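Local coordinates for protein arylesterase (Sulfolobus solfataricus, PDB 5L2P) that hydrolyses aromatic esters, p-nitrophenyl fatty acid esters and aryl dialkyl phosphates such as paraoxon, acting as a serine esterase of the GDXG lipolytic family, at residues A[202-207]-A[250-255]; A[230-235]-A[258-263]. All coordinates share one frame; numbering follows the deposited sequence.

Contact 1 of 2, residues A[202-207]-A[250-255]; sequences YFLDIN and YDPLRD
The ring of P252 is the apolar centre on which L204 and I206 converge. I206 reaches it with the tip of its long branch: CG1 lies anti to the carbonyl carbon (chi1 -58°) and the chain is extended beyond it, which carries CD1 to 3.6 Å from P252 CG. L204 comes to the same ring carbon with its CD2 methyl, 3.9 Å from P252 CG. L204 CD2 also rests against the fork of L253, 3.9 Å from its CD1 and as close to its CG, while the other methyl of L253, CD2, lies near I206 CD1. L204 sits at the centre of an inverse gamma turn. At the N-terminal end of both segments, Y202 CB lies 3.9 Å from Y250 O and Y202 CD1 4.3 Å from Y250 CB; both rings take Y198 edge-to-face.

In the alpha/beta hydrolase fold the acid of the catalytic triad stands on a loop after a strand, and here D251, probably that acid, follows strand 242-248, its OD2 hydrogen-bonded to H281 ND1.

Polar bonds belong to the 250-255 segment itself. D251 OD1 takes the N-H of L253 at 2.9 Å, nearly straight at 168° but from well above the carboxylate plane, a capping bond at the type I turn from D251 to R254 that leads into helix 254-266. The methyl L204 CD2 lies 3.9 Å from D251 OD1, so an apolar group from the 202-207 loop borders the probable triad acid. At the start of helix 254-266, R254 grips its neighbour D255 side-on: NE and NH2 both donate to OD1 from one face of the carboxylate, with NE to OD1 at 3.0 Å, while D255 OD2 accepts from S194 N.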
ATOM      1  N   TYR A 202      -5.176   3.337 -17.704  1.00 56.52           N
ATOM      2  CA  TYR A 202      -3.933   2.616 -17.734  1.00 52.52           C
ATOM      3  C   TYR A 202      -4.082   1.417 -18.658  1.00 53.95           C
ATOM      4  O   TYR A 202      -3.720   0.299 -18.296  1.00 49.71           O
ATOM      5  CB  TYR A 202      -3.565   2.151 -16.335  1.00 50.43           C
ATOM      6  CG  TYR A 202      -3.443   3.252 -15.297  1.00 48.91           C
ATOM      7  CD1 TYR A 202      -2.265   3.934 -15.101  1.00 50.06           C
ATOM      8  CD2 TYR A 202      -4.500   3.592 -14.523  1.00 48.94           C
ATOM      9  CE1 TYR A 202      -2.164   4.924 -14.147  1.00 48.94           C
ATOM     10  CE2 TYR A 202      -4.424   4.554 -13.549  1.00 47.74           C
ATOM     11  CZ  TYR A 202      -3.244   5.216 -13.358  1.00 49.10           C
ATOM     12  OH  TYR A 202      -3.135   6.206 -12.383  1.00 49.25           O
ATOM     13  N   PHE A 203      -4.582   1.707 -19.876  1.00 59.19           N
ATOM     14  CA  PHE A 203      -4.757   0.762 -20.966  1.00 60.57           C
ATOM     15  C   PHE A 203      -5.800  -0.303 -20.684  1.00 62.53           C
ATOM     16  O   PHE A 203      -6.823  -0.352 -21.377  1.00 70.07           O
ATOM     17  CB  PHE A 203      -3.434   0.132 -21.382  1.00 60.32           C
ATOM     18  CG  PHE A 203      -3.592  -0.841 -22.513  1.00 63.01           C
ATOM     19  CD1 PHE A 203      -3.726  -0.398 -23.843  1.00 65.39           C
ATOM     20  CD2 PHE A 203      -3.687  -2.192 -22.256  1.00 64.90           C
ATOM     21  CE1 PHE A 203      -3.881  -1.299 -24.881  1.00 64.09           C
ATOM     22  CE2 PHE A 203      -3.857  -3.098 -23.299  1.00 66.03           C
ATOM     23  CZ  PHE A 203      -3.941  -2.647 -24.610  1.00 64.65           C
ATOM     24  N   LEU A 204      -5.538  -1.164 -19.707  1.00 61.08           N
ATOM     25  CA  LEU A 204      -6.471  -2.227 -19.329  1.00 60.61           C
ATOM     26  C   LEU A 204      -7.675  -1.666 -18.587  1.00 63.80           C
ATOM     27  O   LEU A 204      -7.667  -1.635 -17.336  1.00 71.45           O
ATOM     28  CB  LEU A 204      -5.792  -3.255 -18.402  1.00 58.28           C
ATOM     29  CG  LEU A 204      -6.596  -4.507 -18.098  1.00 57.21           C
ATOM     30  CD1 LEU A 204      -7.020  -5.170 -19.410  1.00 60.71           C
ATOM     31  CD2 LEU A 204      -5.761  -5.502 -17.308  1.00 58.03           C
ATOM     32  N   ASP A 205      -8.680  -1.222 -19.339  1.00 60.02           N
ATOM     33  CA  ASP A 205      -9.850  -0.626 -18.746  1.00 60.33           C
ATOM     34  C   ASP A 205     -10.911  -1.651 -18.370  1.00 58.60           C
ATOM     35  O   ASP A 205     -11.479  -2.265 -19.219  1.00 59.19           O
ATOM     36  CB  ASP A 205     -10.462   0.432 -19.652  1.00 62.68           C
ATOM     37  CG  ASP A 205      -9.542   1.625 -19.858  1.00 63.04           C
ATOM     38  OD1 ASP A 205      -9.199   2.325 -18.899  1.00 56.50           O
ATOM     39  OD2 ASP A 205      -9.204   1.890 -21.027  1.00 72.06           O
ATOM     40  N   ILE A 206     -11.211  -1.750 -17.074  1.00 56.02           N
ATOM     41  CA  ILE A 206     -12.114  -2.750 -16.506  1.00 54.73           C
ATOM     42  C   ILE A 206     -13.315  -2.102 -15.817  1.00 55.73           C
ATOM     43  O   ILE A 206     -13.165  -1.207 -15.025  1.00 58.73           O
ATOM     44  CB  ILE A 206     -11.355  -3.587 -15.463  1.00 54.49           C
ATOM     45  CG1 ILE A 206     -10.141  -4.246 -16.109  1.00 52.91           C
ATOM     46  CG2 ILE A 206     -12.258  -4.649 -14.835  1.00 55.35           C
ATOM     47  CD1 ILE A 206      -9.260  -4.990 -15.119  1.00 52.18           C
ATOM     48  N   ASN A 207     -14.524  -2.537 -16.145  1.00 57.37           N
ATOM     49  CA  ASN A 207     -15.739  -2.113 -15.441  1.00 57.48           C
ATOM     50  C   ASN A 207     -16.089  -3.111 -14.361  1.00 54.87           C
ATOM     51  O   ASN A 207     -15.784  -4.303 -14.483  1.00 52.71           O
ATOM     52  CB  ASN A 207     -16.933  -1.965 -16.406  1.00 60.96           C
ATOM     53  CG  ASN A 207     -16.837  -0.705 -17.257  1.00 66.45           C
ATOM     54  OD1 ASN A 207     -16.544   0.387 -16.739  1.00 69.48           O
ATOM     55  ND2 ASN A 207     -17.075  -0.841 -18.574  1.00 68.06           N
ATOM     56  N   TYR A 250       1.231  -0.667 -11.863  1.00 41.55           N
ATOM     57  CA  TYR A 250       0.010   0.112 -12.183  1.00 43.16           C
ATOM     58  C   TYR A 250      -0.925  -0.679 -13.102  1.00 43.29           C
ATOM     59  O   TYR A 250      -1.415  -0.187 -14.107  1.00 45.85           O
ATOM     60  CB  TYR A 250       0.417   1.459 -12.776  1.00 44.32           C
ATOM     61  CG  TYR A 250       1.152   2.279 -11.752  1.00 45.08           C
ATOM     62  CD1 TYR A 250       0.498   2.790 -10.630  1.00 44.84           C
ATOM     63  CD2 TYR A 250       2.510   2.481 -11.869  1.00 46.91           C
ATOM     64  CE1 TYR A 250       1.189   3.501  -9.675  1.00 47.84           C
ATOM     65  CE2 TYR A 250       3.200   3.214 -10.924  1.00 49.26           C
ATOM     66  CZ  TYR A 250       2.526   3.719  -9.831  1.00 49.86           C
ATOM     67  OH  TYR A 250       3.172   4.426  -8.865  1.00 54.76           O
ATOM     68  N   ASP A 251      -1.142  -1.928 -12.708  1.00 41.68           N
ATOM     69  CA  ASP A 251      -1.969  -2.887 -13.371  1.00 40.61           C
ATOM     70  C   ASP A 251      -3.095  -3.210 -12.415  1.00 41.88           C
ATOM     71  O   ASP A 251      -2.852  -3.476 -11.244  1.00 43.24           O
ATOM     72  CB  ASP A 251      -1.129  -4.123 -13.634  1.00 39.27           C
ATOM     73  CG  ASP A 251      -1.874  -5.225 -14.412  1.00 40.06           C
ATOM     74  OD1 ASP A 251      -3.128  -5.217 -14.484  1.00 38.33           O
ATOM     75  OD2 ASP A 251      -1.149  -6.110 -14.940  1.00 40.71           O
ATOM     76  N   PRO A 252      -4.340  -3.175 -12.894  1.00 43.52           N
ATOM     77  CA  PRO A 252      -5.429  -3.518 -11.967  1.00 44.52           C
ATOM     78  C   PRO A 252      -5.367  -4.963 -11.455  1.00 42.64           C
ATOM     79  O   PRO A 252      -5.888  -5.254 -10.408  1.00 51.96           O
ATOM     80  CB  PRO A 252      -6.703  -3.244 -12.791  1.00 44.43           C
ATOM     81  CG  PRO A 252      -6.253  -3.271 -14.205  1.00 45.56           C
ATOM     82  CD  PRO A 252      -4.853  -2.734 -14.187  1.00 44.37           C
ATOM     83  N   LEU A 253      -4.732  -5.848 -12.186  1.00 42.30           N
ATOM     84  CA  LEU A 253      -4.664  -7.260 -11.849  1.00 43.60           C
ATOM     85  C   LEU A 253      -3.461  -7.552 -10.963  1.00 41.53           C
ATOM     86  O   LEU A 253      -3.204  -8.734 -10.660  1.00 39.60           O
ATOM     87  CB  LEU A 253      -4.548  -8.130 -13.138  1.00 44.66           C
ATOM     88  CG  LEU A 253      -5.599  -7.963 -14.227  1.00 47.50           C
ATOM     89  CD1 LEU A 253      -5.272  -8.877 -15.406  1.00 50.40           C
ATOM     90  CD2 LEU A 253      -6.998  -8.250 -13.703  1.00 48.91           C
ATOM     91  N   ARG A 254      -2.704  -6.511 -10.591  1.00 40.74           N
ATOM     92  CA  ARG A 254      -1.489  -6.690  -9.782  1.00 40.05           C
ATOM     93  C   ARG A 254      -1.718  -7.492  -8.518  1.00 41.03           C
ATOM     94  O   ARG A 254      -1.011  -8.451  -8.252  1.00 42.57           O
ATOM     95  CB  ARG A 254      -0.901  -5.336  -9.425  1.00 38.96           C
ATOM     96  CG  ARG A 254       0.408  -5.347  -8.627  1.00 37.61           C
ATOM     97  CD  ARG A 254       0.717  -3.958  -8.052  1.00 38.37           C
ATOM     98  NE  ARG A 254      -0.176  -3.639  -6.942  1.00 38.93           N
ATOM     99  CZ  ARG A 254      -0.378  -2.438  -6.443  1.00 40.41           C
ATOM    100  NH1 ARG A 254       0.235  -1.390  -6.950  1.00 42.41           N
ATOM    101  NH2 ARG A 254      -1.208  -2.294  -5.408  1.00 41.25           N
ATOM    102  N   ASP A 255      -2.707  -7.099  -7.724  1.00 42.74           N
ATOM    103  CA  ASP A 255      -2.873  -7.694  -6.379  1.00 40.67           C
ATOM    104  C   ASP A 255      -3.336  -9.145  -6.414  1.00 44.56           C
ATOM    105  O   ASP A 255      -2.848  -9.968  -5.619  1.00 52.80           O
ATOM    106  CB  ASP A 255      -3.779  -6.827  -5.502  1.00 40.53           C
ATOM    107  CG  ASP A 255      -3.086  -5.482  -5.102  1.00 40.40           C
ATOM    108  OD1 ASP A 255      -1.833  -5.433  -5.152  1.00 38.82           O
ATOM    109  OD2 ASP A 255      -3.774  -4.496  -4.769  1.00 40.67           O
TER

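Contact 2 of 2, residues A[230-235]-A[258-263]; sequences SPLIAE and EAYAYR
The carbonyl oxygen L232 O receives both terminal nitrogens of R263, NH1 and NH2 each at 2.9 Å, through two weak bonds bent to about 120°. The arginine side chain folds back at chi2 and chi3 to make this fork, and its NH2 also lies 2.9 Å from A234 O, which sits at the guanidinium edge, in its plane. The guanidinium thus lies against the carbonyl of L232, in the middle of the short 3-10 segment 231-233.

Alongside the fork, the L232 side chain packs against the helix backbone. With CG anti to the backbone N (chi1 -162°), it brings CD1 to 3.6 Å from Y260 CA, near the plane of the tyrosine ring at its edge, while CD2 lies 4.2 Å from A259 CB. P231 adds a smaller apolar touch, its CB 4.1 Å from Y260 CE1.

The contact lays the loop that precedes strand 242-248 along helix 254-266, away from the annotated catalytic residues. P231 and Y260 both also touch A163 of helix 157-171, so the 3-10 turn and the two helices meet there, and a backbone bond links L232 to V186, in the loop after strand 178-182.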
ATOM      1  N   SER A 230     -11.319 -19.167 -12.301  1.00 55.19           N
ATOM      2  CA  SER A 230     -10.695 -18.428 -11.195  1.00 53.61           C
ATOM      3  C   SER A 230      -9.883 -19.345 -10.342  1.00 52.79           C
ATOM      4  O   SER A 230     -10.349 -19.791  -9.291  1.00 54.47           O
ATOM      5  CB  SER A 230     -11.749 -17.752 -10.322  1.00 56.32           C
ATOM      6  OG  SER A 230     -12.305 -16.619 -10.977  1.00 65.11           O
ATOM      7  N   PRO A 231      -8.655 -19.631 -10.767  1.00 51.45           N
ATOM      8  CA  PRO A 231      -7.815 -20.565 -10.009  1.00 54.04           C
ATOM      9  C   PRO A 231      -7.505 -20.142  -8.557  1.00 53.11           C
ATOM     10  O   PRO A 231      -7.145 -20.981  -7.741  1.00 54.97           O
ATOM     11  CB  PRO A 231      -6.526 -20.641 -10.842  1.00 54.06           C
ATOM     12  CG  PRO A 231      -6.617 -19.516 -11.824  1.00 52.35           C
ATOM     13  CD  PRO A 231      -8.050 -19.251 -12.041  1.00 50.23           C
ATOM     14  N   LEU A 232      -7.637 -18.859  -8.251  1.00 50.79           N
ATOM     15  CA  LEU A 232      -7.390 -18.390  -6.903  1.00 52.94           C
ATOM     16  C   LEU A 232      -8.413 -18.992  -5.898  1.00 55.73           C
ATOM     17  O   LEU A 232      -8.105 -19.140  -4.730  1.00 56.51           O
ATOM     18  CB  LEU A 232      -7.406 -16.858  -6.871  1.00 50.01           C
ATOM     19  CG  LEU A 232      -6.763 -16.222  -5.652  1.00 48.95           C
ATOM     20  CD1 LEU A 232      -5.283 -16.545  -5.516  1.00 50.17           C
ATOM     21  CD2 LEU A 232      -6.968 -14.720  -5.710  1.00 47.73           C
ATOM     22  N   ILE A 233      -9.611 -19.339  -6.385  1.00 55.40           N
ATOM     23  CA  ILE A 233     -10.661 -19.860  -5.538  1.00 54.85           C
ATOM     24  C   ILE A 233     -10.522 -21.343  -5.334  1.00 55.49           C
ATOM     25  O   ILE A 233     -11.323 -21.957  -4.635  1.00 58.74           O
ATOM     26  CB  ILE A 233     -12.077 -19.531  -6.096  1.00 54.37           C
ATOM     27  CG1 ILE A 233     -13.078 -19.487  -4.939  1.00 56.92           C
ATOM     28  CG2 ILE A 233     -12.541 -20.504  -7.174  1.00 53.63           C
ATOM     29  CD1 ILE A 233     -14.508 -19.146  -5.331  1.00 57.82           C
ATOM     30  N   ALA A 234      -9.507 -21.941  -5.927  1.00 55.42           N
ATOM     31  CA  ALA A 234      -9.271 -23.376  -5.743  1.00 57.79           C
ATOM     32  C   ALA A 234      -9.045 -23.709  -4.278  1.00 62.51           C
ATOM     33  O   ALA A 234      -8.329 -23.009  -3.574  1.00 65.19           O
ATOM     34  CB  ALA A 234      -8.077 -23.823  -6.560  1.00 57.22           C
ATOM     35  N   GLU A 235      -9.642 -24.797  -3.807  1.00 67.67           N
ATOM     36  CA  GLU A 235      -9.388 -25.295  -2.438  1.00 67.85           C
ATOM     37  C   GLU A 235      -7.944 -25.663  -2.230  1.00 64.02           C
ATOM     38  O   GLU A 235      -7.360 -25.299  -1.239  1.00 66.21           O
ATOM     39  CB  GLU A 235     -10.288 -26.485  -2.105  1.00 72.36           C
ATOM     40  CG  GLU A 235     -11.753 -26.096  -2.002  1.00 79.28           C
ATOM     41  CD  GLU A 235     -12.632 -27.191  -1.395  1.00 89.86           C
ATOM     42  OE1 GLU A 235     -12.130 -28.000  -0.568  1.00 94.17           O
ATOM     43  OE2 GLU A 235     -13.842 -27.246  -1.730  1.00 97.17           O
ATOM     44  N   GLU A 258      -0.214 -11.286  -7.278  1.00 41.42           N
ATOM     45  CA  GLU A 258       0.638 -11.424  -6.088  1.00 42.80           C
ATOM     46  C   GLU A 258       0.006 -12.326  -5.016  1.00 40.87           C
ATOM     47  O   GLU A 258       0.693 -13.099  -4.415  1.00 39.53           O
ATOM     48  CB  GLU A 258       1.012 -10.051  -5.533  1.00 44.29           C
ATOM     49  CG  GLU A 258       1.952  -9.292  -6.496  1.00 46.70           C
ATOM     50  CD  GLU A 258       2.304  -7.882  -6.040  1.00 50.51           C
ATOM     51  OE1 GLU A 258       1.618  -7.306  -5.155  1.00 50.74           O
ATOM     52  OE2 GLU A 258       3.276  -7.330  -6.573  1.00 53.37           O
ATOM     53  N   ALA A 259      -1.317 -12.283  -4.894  1.00 40.54           N
ATOM     54  CA  ALA A 259      -2.067 -13.231  -4.082  1.00 41.24           C
ATOM     55  C   ALA A 259      -1.931 -14.683  -4.493  1.00 45.12           C
ATOM     56  O   ALA A 259      -1.805 -15.563  -3.653  1.00 51.54           O
ATOM     57  CB  ALA A 259      -3.531 -12.853  -4.104  1.00 42.32           C
ATOM     58  N   TYR A 260      -1.988 -14.946  -5.797  1.00 48.21           N
ATOM     59  CA  TYR A 260      -1.827 -16.293  -6.353  1.00 46.64           C
ATOM     60  C   TYR A 260      -0.443 -16.838  -6.041  1.00 46.55           C
ATOM     61  O   TYR A 260      -0.295 -17.976  -5.642  1.00 47.97           O
ATOM     62  CB  TYR A 260      -2.024 -16.254  -7.880  1.00 46.37           C
ATOM     63  CG  TYR A 260      -1.992 -17.629  -8.543  1.00 45.53           C
ATOM     64  CD1 TYR A 260      -3.027 -18.528  -8.385  1.00 46.78           C
ATOM     65  CD2 TYR A 260      -0.918 -18.023  -9.325  1.00 46.07           C
ATOM     66  CE1 TYR A 260      -2.997 -19.787  -8.985  1.00 47.93           C
ATOM     67  CE2 TYR A 260      -0.874 -19.283  -9.909  1.00 44.81           C
ATOM     68  CZ  TYR A 260      -1.909 -20.164  -9.716  1.00 46.36           C
ATOM     69  OH  TYR A 260      -1.898 -21.441 -10.276  1.00 50.06           O
ATOM     70  N   ALA A 261       0.564 -15.992  -6.197  1.00 45.47           N
ATOM     71  CA  ALA A 261       1.932 -16.363  -5.919  1.00 45.39           C
ATOM     72  C   ALA A 261       2.122 -16.653  -4.431  1.00 48.48           C
ATOM     73  O   ALA A 261       2.785 -17.611  -4.076  1.00 46.86           O
ATOM     74  CB  ALA A 261       2.868 -15.266  -6.361  1.00 46.01           C
ATOM     75  N   TYR A 262       1.516 -15.865  -3.550  1.00 50.63           N
ATOM     76  CA  TYR A 262       1.602 -16.191  -2.121  1.00 55.59           C
ATOM     77  C   TYR A 262       0.889 -17.497  -1.784  1.00 54.27           C
ATOM     78  O   TYR A 262       1.407 -18.292  -1.011  1.00 55.85           O
ATOM     79  CB  TYR A 262       1.140 -15.061  -1.194  1.00 59.85           C
ATOM     80  CG  TYR A 262       1.210 -15.518   0.259  1.00 70.59           C
ATOM     81  CD1 TYR A 262       2.418 -15.944   0.829  1.00 75.49           C
ATOM     82  CD2 TYR A 262       0.069 -15.553   1.052  1.00 78.82           C
ATOM     83  CE1 TYR A 262       2.471 -16.393   2.146  1.00 84.07           C
ATOM     84  CE2 TYR A 262       0.105 -15.986   2.370  1.00 84.89           C
ATOM     85  CZ  TYR A 262       1.309 -16.427   2.912  1.00 88.21           C
ATOM     86  OH  TYR A 262       1.370 -16.866   4.217  1.00 91.56           O
ATOM     87  N   ARG A 263      -0.280 -17.718  -2.367  1.00 51.63           N
ATOM     88  CA  ARG A 263      -1.006 -18.956  -2.154  1.00 53.03           C
ATOM     89  C   ARG A 263      -0.207 -20.206  -2.547  1.00 51.30           C
ATOM     90  O   ARG A 263      -0.295 -21.251  -1.869  1.00 49.36           O
ATOM     91  CB  ARG A 263      -2.355 -18.946  -2.884  1.00 53.52           C
ATOM     92  CG  ARG A 263      -3.411 -18.166  -2.136  1.00 56.14           C
ATOM     93  CD  ARG A 263      -4.103 -18.979  -1.058  1.00 60.79           C
ATOM     94  NE  ARG A 263      -5.053 -19.962  -1.583  1.00 65.85           N
ATOM     95  CZ  ARG A 263      -6.232 -19.668  -2.150  1.00 68.44           C
ATOM     96  NH1 ARG A 263      -6.622 -18.387  -2.344  1.00 69.19           N
ATOM     97  NH2 ARG A 263      -7.022 -20.665  -2.557  1.00 66.64           N
TER

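Overall arrangement
From the N terminus, the chain lays down the first six strands of the sheet, ending with 178-182, then passes helix 193-197 into the 202-207 loop, the first half of contact 1. After helix 212-217 it reaches 230-235, the first half of contact 2, and enters strand 242-248. Beyond that strand, residues 250-255 close contact 1 across 42 intervening residues, and 258-263 close contact 2 across 22. The two loops therefore cross, neither enclosing the other. Contact 1 closes on the turn that leads into helix 254-266, contact 2 on the helix itself, with centres about 18 Å apart. Turn and helix thus receive two separate parts of the connection between strands 178-182 and 242-248.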